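Local structure of glucose-1-phosphate uridylyltransferase (Sphingomonas elodea, 2UX8) at residues C[193-197]-C[243-247]. The protein probably catalyses the formation of UDP-glucose and diphosphate from UTP and alpha-D-glucose 1-phosphate, the sugar phosphate it binds in this crystal. Sequence-based numbering, arbitrary orientation.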
ATOM      1  N   GLU C 193      37.340 -26.626   3.697  1.00 50.12           N
ATOM      2  CA  GLU C 193      36.661 -27.408   2.670  1.00 51.48           C
ATOM      3  C   GLU C 193      35.378 -28.084   3.130  1.00 51.73           C
ATOM      4  O   GLU C 193      35.334 -28.684   4.201  1.00 51.63           O
ATOM      5  CB  GLU C 193      37.612 -28.475   2.127  1.00 88.66           C
ATOM      6  CG  GLU C 193      38.578 -27.974   1.073  1.00 91.45           C
ATOM      7  CD  GLU C 193      39.747 -28.911   0.858  1.00 94.83           C
ATOM      8  OE1 GLU C 193      39.596 -30.127   1.103  1.00 95.10           O
ATOM      9  OE2 GLU C 193      40.816 -28.426   0.431  1.00 95.91           O
ATOM     10  N   VAL C 194      34.335 -27.985   2.315  1.00 62.17           N
ATOM     11  CA  VAL C 194      33.063 -28.625   2.626  1.00 63.01           C
ATOM     12  C   VAL C 194      33.019 -29.901   1.794  1.00 64.11           C
ATOM     13  O   VAL C 194      32.982 -29.851   0.565  1.00 64.43           O
ATOM     14  CB  VAL C 194      31.853 -27.714   2.262  1.00 38.55           C
ATOM     15  CG1 VAL C 194      32.101 -27.055   0.949  1.00 39.19           C
ATOM     16  CG2 VAL C 194      30.560 -28.531   2.182  1.00 37.39           C
ATOM     17  N   LYS C 195      33.047 -31.045   2.465  1.00 57.57           N
ATOM     18  CA  LYS C 195      33.019 -32.327   1.776  1.00 58.64           C
ATOM     19  C   LYS C 195      31.603 -32.874   1.716  1.00 59.05           C
ATOM     20  O   LYS C 195      31.320 -33.813   0.978  1.00 59.23           O
ATOM     21  CB  LYS C 195      33.948 -33.323   2.487  1.00104.03           C
ATOM     22  CG  LYS C 195      35.438 -33.029   2.291  1.00104.39           C
ATOM     23  CD  LYS C 195      36.308 -33.976   3.101  1.00105.38           C
ATOM     24  CE  LYS C 195      37.793 -33.744   2.839  1.00108.15           C
ATOM     25  NZ  LYS C 195      38.666 -34.529   3.772  1.00107.25           N
ATOM     26  N   GLY C 196      30.712 -32.276   2.494  1.00 70.14           N
ATOM     27  CA  GLY C 196      29.337 -32.724   2.503  1.00 71.28           C
ATOM     28  C   GLY C 196      28.494 -31.819   3.367  1.00 72.05           C
ATOM     29  O   GLY C 196      29.016 -31.036   4.163  1.00 72.43           O
ATOM     30  N   LEU C 197      27.180 -31.927   3.213  1.00 42.05           N
ATOM     31  CA  LEU C 197      26.278 -31.102   3.987  1.00 42.95           C
ATOM     32  C   LEU C 197      24.887 -31.683   4.023  1.00 43.77           C
ATOM     33  O   LEU C 197      24.374 -32.154   3.012  1.00 43.96           O
ATOM     34  CB  LEU C 197      26.251 -29.676   3.416  1.00 77.09           C
ATOM     35  CG  LEU C 197      25.894 -29.427   1.948  1.00 77.01           C
ATOM     36  CD1 LEU C 197      26.237 -27.989   1.597  1.00 76.02           C
ATOM     37  CD2 LEU C 197      26.668 -30.359   1.044  1.00 78.10           C
ATOM     38  N   MET C 243      23.285 -27.416  -3.399  1.00 59.47           N
ATOM     39  CA  MET C 243      24.696 -27.106  -3.237  1.00 58.39           C
ATOM     40  C   MET C 243      25.462 -28.422  -3.173  1.00 59.86           C
ATOM     41  O   MET C 243      26.560 -28.548  -3.702  1.00 59.71           O
ATOM     42  CB  MET C 243      24.916 -26.323  -1.958  1.00 46.86           C
ATOM     43  CG  MET C 243      24.127 -25.054  -1.923  1.00 45.14           C
ATOM     44  SD  MET C 243      24.623 -24.034  -0.562  1.00 42.46           S
ATOM     45  CE  MET C 243      23.503 -24.637   0.712  1.00 41.96           C
ATOM     46  N   GLN C 244      24.848 -29.385  -2.496  1.00 71.17           N
ATOM     47  CA  GLN C 244      25.343 -30.744  -2.330  1.00 72.56           C
ATOM     48  C   GLN C 244      25.854 -31.272  -3.661  1.00 73.25           C
ATOM     49  O   GLN C 244      27.020 -31.644  -3.809  1.00 73.26           O
ATOM     50  CB  GLN C 244      24.168 -31.611  -1.886  1.00 87.67           C
ATOM     51  CG  GLN C 244      24.225 -32.112  -0.477  1.00 88.48           C
ATOM     52  CD  GLN C 244      25.233 -33.209  -0.333  1.00 90.34           C
ATOM     53  OE1 GLN C 244      25.434 -33.985  -1.259  1.00 91.54           O
ATOM     54  NE2 GLN C 244      25.867 -33.296   0.829  1.00 90.96           N
ATOM     55  N   ARG C 245      24.948 -31.297  -4.630  1.00 58.00           N
ATOM     56  CA  ARG C 245      25.253 -31.803  -5.957  1.00 58.92           C
ATOM     57  C   ARG C 245      26.420 -31.126  -6.617  1.00 59.27           C
ATOM     58  O   ARG C 245      26.756 -31.435  -7.755  1.00 59.17           O
ATOM     59  CB  ARG C 245      24.026 -31.704  -6.864  1.00 80.28           C
ATOM     60  CG  ARG C 245      23.145 -32.930  -6.830  1.00 80.98           C
ATOM     61  CD  ARG C 245      22.858 -33.394  -8.229  1.00 82.96           C
ATOM     62  NE  ARG C 245      21.504 -33.049  -8.622  1.00 84.21           N
ATOM     63  CZ  ARG C 245      21.192 -32.479  -9.776  1.00 84.55           C
ATOM     64  NH1 ARG C 245      22.147 -32.188 -10.646  1.00 83.90           N
ATOM     65  NH2 ARG C 245      19.925 -32.213 -10.062  1.00 83.95           N
ATOM     66  N   MET C 246      27.038 -30.194  -5.910  1.00 79.98           N
ATOM     67  CA  MET C 246      28.173 -29.506  -6.479  1.00 81.45           C
ATOM     68  C   MET C 246      29.394 -29.511  -5.607  1.00 81.17           C
ATOM     69  O   MET C 246      30.138 -28.536  -5.543  1.00 81.91           O
ATOM     70  CB  MET C 246      27.799 -28.087  -6.877  1.00108.08           C
ATOM     71  CG  MET C 246      26.835 -28.057  -8.041  1.00109.74           C
ATOM     72  SD  MET C 246      26.827 -26.524  -8.955  1.00110.92           S
ATOM     73  CE  MET C 246      27.838 -25.522  -7.957  1.00109.23           C
ATOM     74  N   ILE C 247      29.596 -30.631  -4.929  1.00 80.88           N
ATOM     75  CA  ILE C 247      30.769 -30.793  -4.092  1.00 80.52           C
ATOM     76  C   ILE C 247      31.919 -31.344  -4.938  1.00 80.12           C
ATOM     77  O   ILE C 247      33.048 -30.870  -4.865  1.00 79.74           O
ATOM     78  CB  ILE C 247      30.514 -31.798  -2.953  1.00102.80           C
ATOM     79  CG1 ILE C 247      29.332 -31.354  -2.103  1.00102.33           C
ATOM     80  CG2 ILE C 247      31.734 -31.900  -2.062  1.00102.72           C
ATOM     81  CD1 ILE C 247      28.869 -32.400  -1.123  1.00102.10           C
TER
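Start at Val194, in the strand 191-198: its backbone pairs with Phe252 of the neighbouring strand, while its carbonyl O meets the CG2 methyl of Ile247 at 3.6 Å. Next comes Lys195, exposed and with its CA-to-CB bond pointing away from 243-247, so that its part in the contact is backbone: its O sits 3.5 Å from Ile247 CD1. Lys195 and Gly196 both face Thr183 on the hairpin partner 181-188, which makes a classic beta bulge on the mixed sheet of this GT-A-type nucleotidyltransferase domain. Segment 243-247, on helix 240-244 and the residues after it, packs against this part of the strand, with Ile247 CD1 3.7 Å from Gly196 CA. Leu197 does most of the packing. Its CD2 lies 3.7 Å from Ile247 CD1 and its CD1 4.1 Å from Met243 CB, so its two methyls touch Ile247 and Met243 respectively. The side-chain amide of Gln244 donates a hydrogen bond from NE2 to Leu197 O at 2.9 Å, tying it to the strand just past the bulge. Met243 continues the apolar layer onto Phe252, Leu218 and Tyr216, the last a glucose 1-phosphate-binding residue; the bound sugar phosphate is about 6 Å from the Met243 side chain.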